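Local atomic coordinates of chitooligosaccharidolytic beta-N-acetylglucosaminidase (PDB entry 3NSM), a protein that hydrolyses beta-linked N-acetylglucosamine units one at a time from the non-reducing ends of chitooligosaccharides, with a preference for shorter substrates. Residues 343-348 with 400-405; 373-378 with 404-409. All coordinates share one frame; numbering follows the deposited sequence.

Contact 1: 343-348 with 400-405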
loop_
_atom_site.group_PDB
_atom_site.type_symbol
_atom_site.label_atom_id
_atom_site.label_comp_id
_atom_site.label_asym_id
_atom_site.label_seq_id
_atom_site.Cartn_x
_atom_site.Cartn_y
_atom_site.Cartn_z
ATOM N N GLY A 343 5.872 -20.863 18.541
ATOM C CA GLY A 343 4.509 -20.743 18.062
ATOM C C GLY A 343 3.501 -21.027 19.145
ATOM O O GLY A 343 3.178 -20.151 19.951
ATOM N N GLY A 344 3.009 -22.258 19.169
ATOM C CA GLY A 344 1.983 -22.641 20.129
ATOM C C GLY A 344 0.629 -22.093 19.741
ATOM O O GLY A 344 -0.251 -21.942 20.584
ATOM N N ASP A 345 0.469 -21.785 18.459
ATOM C CA ASP A 345 -0.825 -21.380 17.931
ATOM C C ASP A 345 -1.850 -22.478 18.139
ATOM O O ASP A 345 -1.511 -23.665 18.112
ATOM C CB ASP A 345 -0.715 -21.042 16.449
ATOM C CG ASP A 345 -0.465 -19.578 16.210
ATOM O OD1 ASP A 345 0.431 -19.247 15.406
ATOM O OD2 ASP A 345 -1.167 -18.752 16.837
ATOM N N GLU A 346 -3.103 -22.070 18.333
ATOM C CA GLU A 346 -4.166 -22.972 18.766
ATOM C C GLU A 346 -4.234 -24.261 17.958
ATOM O O GLU A 346 -4.352 -24.244 16.731
ATOM C CB GLU A 346 -5.523 -22.254 18.772
ATOM C CG GLU A 346 -6.677 -23.048 19.427
ATOM C CD GLU A 346 -6.453 -23.363 20.911
ATOM O OE1 GLU A 346 -5.649 -22.670 21.572
ATOM O OE2 GLU A 346 -7.092 -24.312 21.414
ATOM N N VAL A 347 -4.148 -25.378 18.673
ATOM C CA VAL A 347 -4.217 -26.696 18.070
ATOM C C VAL A 347 -5.666 -27.125 17.906
ATOM O O VAL A 347 -6.507 -26.845 18.756
ATOM C CB VAL A 347 -3.435 -27.728 18.902
ATOM C CG1 VAL A 347 -3.532 -29.117 18.289
ATOM C CG2 VAL A 347 -1.992 -27.312 18.995
ATOM N N SER A 348 -5.945 -27.783 16.787
ATOM C CA SER A 348 -7.247 -28.366 16.520
ATOM C C SER A 348 -7.344 -29.739 17.168
ATOM O O SER A 348 -6.465 -30.593 17.006
ATOM C CB SER A 348 -7.507 -28.472 15.021
ATOM O OG SER A 348 -8.806 -28.986 14.768
ATOM N N ILE A 400 9.253 -18.601 23.413
ATOM C CA ILE A 400 7.974 -17.902 23.318
ATOM C C ILE A 400 6.868 -18.808 22.776
ATOM O O ILE A 400 7.085 -19.585 21.833
ATOM C CB ILE A 400 8.076 -16.613 22.460
ATOM C CG1 ILE A 400 9.254 -15.747 22.922
ATOM C CG2 ILE A 400 6.771 -15.821 22.513
ATOM C CD1 ILE A 400 9.591 -14.602 21.987
ATOM N N LEU A 401 5.695 -18.711 23.395
ATOM C CA LEU A 401 4.469 -19.300 22.867
ATOM C C LEU A 401 3.353 -18.265 22.925
ATOM O O LEU A 401 3.402 -17.353 23.740
ATOM C CB LEU A 401 4.059 -20.539 23.663
ATOM C CG LEU A 401 4.930 -21.796 23.662
ATOM C CD1 LEU A 401 4.303 -22.807 24.604
ATOM C CD2 LEU A 401 5.086 -22.392 22.269
ATOM N N TRP A 402 2.352 -18.408 22.057
ATOM C CA TRP A 402 1.189 -17.526 22.063
ATOM C C TRP A 402 0.233 -17.888 23.191
ATOM O O TRP A 402 0.264 -19.013 23.691
ATOM C CB TRP A 402 0.435 -17.634 20.736
ATOM C CG TRP A 402 1.080 -16.907 19.598
ATOM C CD1 TRP A 402 1.907 -17.438 18.648
ATOM C CD2 TRP A 402 0.942 -15.519 19.281
ATOM N NE1 TRP A 402 2.298 -16.464 17.763
ATOM C CE2 TRP A 402 1.723 -15.275 18.130
ATOM C CE3 TRP A 402 0.244 -14.451 19.864
ATOM C CZ2 TRP A 402 1.819 -14.009 17.545
ATOM C CZ3 TRP A 402 0.337 -13.195 19.280
ATOM C CH2 TRP A 402 1.121 -12.985 18.131
ATOM N N THR A 403 -0.616 -16.934 23.582
ATOM C CA THR A 403 -1.773 -17.238 24.422
ATOM C C THR A 403 -2.671 -18.204 23.671
ATOM O O THR A 403 -3.022 -17.964 22.516
ATOM C CB THR A 403 -2.608 -15.987 24.773
ATOM O OG1 THR A 403 -2.818 -15.203 23.591
ATOM C CG2 THR A 403 -1.909 -15.143 25.837
ATOM N N SER A 404 -3.038 -19.292 24.335
ATOM C CA SER A 404 -3.833 -20.358 23.733
ATOM C C SER A 404 -4.476 -21.174 24.839
ATOM O O SER A 404 -4.306 -20.867 26.023
ATOM C CB SER A 404 -2.939 -21.276 22.889
ATOM O OG SER A 404 -1.970 -21.927 23.700
ATOM N N THR A 405 -5.195 -22.223 24.445
ATOM C CA THR A 405 -5.753 -23.197 25.384
ATOM C C THR A 405 -4.652 -23.764 26.277
ATOM O O THR A 405 -4.845 -23.902 27.482
ATOM C CB THR A 405 -6.497 -24.322 24.633
ATOM O OG1 THR A 405 -7.653 -23.769 23.995
ATOM C CG2 THR A 405 -6.942 -25.429 25.575
HETATM O O HOH W 1 0.547 -21.738 23.206
HETATM O O HOH W 2 2.941 -17.542 15.238
#

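Contact 2: 373-378 with 404-409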
loop_
_atom_site.group_PDB
_atom_site.type_symbol
_atom_site.label_atom_id
_atom_site.label_comp_id
_atom_site.label_asym_id
_atom_site.label_seq_id
_atom_site.Cartn_x
_atom_site.Cartn_y
_atom_site.Cartn_z
ATOM N N SER A 373 -7.525 -34.701 27.583
ATOM C CA SER A 373 -6.604 -35.611 26.964
ATOM C C SER A 373 -5.791 -34.985 25.857
ATOM O O SER A 373 -4.586 -35.101 25.807
ATOM C CB SER A 373 -7.434 -36.700 26.343
ATOM O OG SER A 373 -8.552 -36.099 25.737
ATOM N N PHE A 374 -6.475 -34.274 24.989
ATOM C CA PHE A 374 -5.780 -33.679 23.846
ATOM C C PHE A 374 -4.841 -32.556 24.269
ATOM O O PHE A 374 -3.863 -32.268 23.583
ATOM C CB PHE A 374 -6.768 -33.218 22.768
ATOM C CG PHE A 374 -7.316 -34.346 21.933
ATOM C CD1 PHE A 374 -6.516 -34.990 20.991
ATOM C CD2 PHE A 374 -8.634 -34.773 22.093
ATOM C CE1 PHE A 374 -7.020 -36.041 20.219
ATOM C CE2 PHE A 374 -9.146 -35.823 21.325
ATOM C CZ PHE A 374 -8.336 -36.457 20.389
ATOM N N LEU A 375 -5.128 -31.946 25.414
ATOM C CA LEU A 375 -4.228 -30.973 26.015
ATOM C C LEU A 375 -2.990 -31.686 26.567
ATOM O O LEU A 375 -1.892 -31.129 26.575
ATOM C CB LEU A 375 -4.947 -30.214 27.130
ATOM C CG LEU A 375 -4.786 -28.693 27.231
ATOM C CD1 LEU A 375 -5.717 -28.157 28.304
ATOM C CD2 LEU A 375 -3.359 -28.278 27.528
ATOM N N LYS A 376 -3.185 -32.920 27.030
ATOM C CA LYS A 376 -2.089 -33.774 27.486
ATOM C C LYS A 376 -1.133 -34.103 26.338
ATOM O O LYS A 376 0.088 -34.102 26.514
ATOM C CB LYS A 376 -2.640 -35.067 28.105
ATOM C CG LYS A 376 -2.526 -35.169 29.628
ATOM C CD LYS A 376 -1.126 -35.647 30.033
ATOM C CE LYS A 376 -1.117 -36.351 31.386
ATOM N NZ LYS A 376 0.162 -37.105 31.594
ATOM N N LEU A 377 -1.706 -34.378 25.168
ATOM C CA LEU A 377 -0.933 -34.673 23.965
ATOM C C LEU A 377 -0.110 -33.468 23.508
ATOM O O LEU A 377 1.076 -33.606 23.198
ATOM C CB LEU A 377 -1.860 -35.150 22.842
ATOM C CG LEU A 377 -1.227 -35.698 21.560
ATOM C CD1 LEU A 377 -0.231 -36.817 21.840
ATOM C CD2 LEU A 377 -2.309 -36.173 20.622
ATOM N N TRP A 378 -0.743 -32.293 23.486
ATOM C CA TRP A 378 -0.080 -31.043 23.114
ATOM C C TRP A 378 1.096 -30.766 24.053
ATOM O O TRP A 378 2.180 -30.391 23.609
ATOM C CB TRP A 378 -1.090 -29.887 23.124
ATOM C CG TRP A 378 -0.584 -28.554 22.600
ATOM C CD1 TRP A 378 0.700 -28.227 22.259
ATOM C CD2 TRP A 378 -1.358 -27.363 22.410
ATOM N NE1 TRP A 378 0.768 -26.918 21.854
ATOM C CE2 TRP A 378 -0.480 -26.362 21.938
ATOM C CE3 TRP A 378 -2.711 -27.048 22.583
ATOM C CZ2 TRP A 378 -0.910 -25.067 21.635
ATOM C CZ3 TRP A 378 -3.141 -25.756 22.279
ATOM C CH2 TRP A 378 -2.242 -24.786 21.811
ATOM N N SER A 404 -3.038 -19.292 24.335
ATOM C CA SER A 404 -3.833 -20.358 23.733
ATOM C C SER A 404 -4.476 -21.174 24.839
ATOM O O SER A 404 -4.306 -20.867 26.023
ATOM C CB SER A 404 -2.939 -21.276 22.889
ATOM O OG SER A 404 -1.970 -21.927 23.700
ATOM N N THR A 405 -5.195 -22.223 24.445
ATOM C CA THR A 405 -5.753 -23.197 25.384
ATOM C C THR A 405 -4.652 -23.764 26.277
ATOM O O THR A 405 -4.845 -23.902 27.482
ATOM C CB THR A 405 -6.497 -24.322 24.633
ATOM O OG1 THR A 405 -7.653 -23.769 23.995
ATOM C CG2 THR A 405 -6.942 -25.429 25.575
ATOM N N LEU A 406 -3.492 -24.050 25.689
ATOM C CA LEU A 406 -2.345 -24.561 26.440
ATOM C C LEU A 406 -1.835 -23.578 27.494
ATOM O O LEU A 406 -1.418 -23.987 28.575
ATOM C CB LEU A 406 -1.208 -24.958 25.488
ATOM C CG LEU A 406 0.092 -25.531 26.075
ATOM C CD1 LEU A 406 -0.126 -26.921 26.668
ATOM C CD2 LEU A 406 1.210 -25.565 25.038
ATOM N N THR A 407 -1.869 -22.289 27.183
ATOM C CA THR A 407 -1.244 -21.282 28.040
ATOM C C THR A 407 -2.247 -20.511 28.896
ATOM O O THR A 407 -1.904 -19.478 29.479
ATOM C CB THR A 407 -0.396 -20.292 27.223
ATOM O OG1 THR A 407 -1.198 -19.746 26.172
ATOM C CG2 THR A 407 0.819 -20.990 26.630
ATOM N N ASN A 408 -3.483 -21.011 28.947
ATOM C CA ASN A 408 -4.500 -20.534 29.886
ATOM C C ASN A 408 -3.911 -20.542 31.290
ATOM O O ASN A 408 -3.480 -21.590 31.780
ATOM C CB ASN A 408 -5.744 -21.431 29.818
ATOM C CG ASN A 408 -6.888 -20.942 30.700
ATOM O OD1 ASN A 408 -6.679 -20.260 31.705
ATOM N ND2 ASN A 408 -8.112 -21.307 30.328
ATOM N N TYR A 409 -3.881 -19.367 31.916
ATOM C CA TYR A 409 -3.197 -19.177 33.206
ATOM C C TYR A 409 -3.671 -20.138 34.298
ATOM O O TYR A 409 -2.912 -20.463 35.210
ATOM C CB TYR A 409 -3.296 -17.722 33.683
ATOM C CG TYR A 409 -4.624 -17.349 34.308
ATOM C CD1 TYR A 409 -4.833 -17.486 35.683
ATOM C CD2 TYR A 409 -5.668 -16.851 33.528
ATOM C CE1 TYR A 409 -6.047 -17.141 36.263
ATOM C CE2 TYR A 409 -6.885 -16.505 34.098
ATOM C CZ TYR A 409 -7.067 -16.652 35.467
ATOM O OH TYR A 409 -8.269 -16.311 36.037
#

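Contact 1: 343-348 with 400-405
Gly343 and Trp402 close the parallel pairing of two neighbouring barrel strands: Trp402 N donates to Gly343 O at 2.9 Å, and the CA-H of Leu401 leans on the same oxygen. At Gly344 the chain leaves the strand with a positive phi, which suits glycine, and Leu401 CD2 lies 3.7 Å from Gly344 N. Beyond this point the two backbones are joined through water. One molecule gives its two protons to Gly344 O, at 2.7 Å, and to Trp402 O, and accepts from Ser404 OG at 2.6 Å, so one water joins two carbonyls and a hydroxyl. Asp345 comes next, lying alongside Trp402 with its carboxylate over one face of the indole, the two planes only 17° apart and OD2 3.8 Å from Trp402 CD1. Trp402 NE1 donates to a second water at 2.8 Å, which lies within bonding distance of Asp345 OD1 and may donate to it, one acceptor among several. The side chain of Asp345 also touches His281, an inferred active-site residue. Glu346, probably catalytic, sends its chain out with CG anti to the backbone N (chi1 -171°) and then bends, turning the carboxylate across to Thr405. There OE1 receives Thr405 N on its syn lone pair in an almost perfectly straight bond of 2.9 Å. OE2 receives Thr405 OG1 at 2.7 Å, also on the syn side but 31° out of the carboxylate plane. This is the loop region at the C-terminal end of the TIM-barrel strands, where active sites of this fold lie. Two donors from one residue, one per oxygen, fix the rotation of the Glu346 carboxylate, which implies that the loop after the adjacent strand helps to orient this probable active-site carboxylate.

Contact 2: 373-378 with 404-409
Leu406 lies over one face of the Trp378 indole: its CB sits 3.6 Å above the six-membered ring, 2° from the normal through the centroid, in a CH-pi contact. The leucine then divides its two methyls between two neighbours. CD2 follows the same indole face toward the pyrrole side, 3.5 Å from Trp378 NE1, while CD1 meets Leu375 CD2 at 3.6 Å. The other Leu375 methyl, CD1, lies 4.0 Å from Thr405 CG2, at the more exposed margin of the patch. At the far end of the indole Trp378 CH2 comes within 3.4 Å of Ser404 OG, which approaches obliquely. Trp378 spans this distance because its CG stands anti to the backbone N (chi1 -173°), carrying the ring away from helix 373-393 and over the loop. On the loop side, a type I turn from Thr405 to Asn408 presents Leu406 to the helix. Thr407 OG1 secures the turn by accepting from Ser404 N at 2.6 Å, and Ser404 OG receives a weak bond from Leu406 N. A further layer surrounds these residues: Tyr415 touches both leucines, and Val347 and Trp352 pack on Trp378. The hydroxyl of Thr405 is used by Glu346, so the residue shows its methyl to the helix and its polar side to the active site. Taken together, the helix of a beta-alpha-beta crossover is joined to the loop following its second strand mainly by apolar and aromatic surfaces, while Ser404 and Thr407 contribute polar bonds within the loop.

Overall arrangement
Both contacts belong to one crossover of the TIM barrel, running from strand 340-343 through helix 373-393 to strand 399-402, and both use Ser404 and Thr405. Contact 1 begins between buried strands and opens into the active-site rim; its chemistry is polar, with backbone pairing, bridging waters and a carboxylate gripped by two hydrogen bonds. Contact 2 lies farther from the centre of the chain, where the helix meets the loop, and is mostly apolar; both are partly buried. Their centres are about 9 Å apart and they touch directly: Trp378 CZ2 packs 3.4 Å from Gly344 O, and Thr407 OG1 probably bonds to Trp402 O. The shared loop after strand 399-402 thus joins the two chemistries.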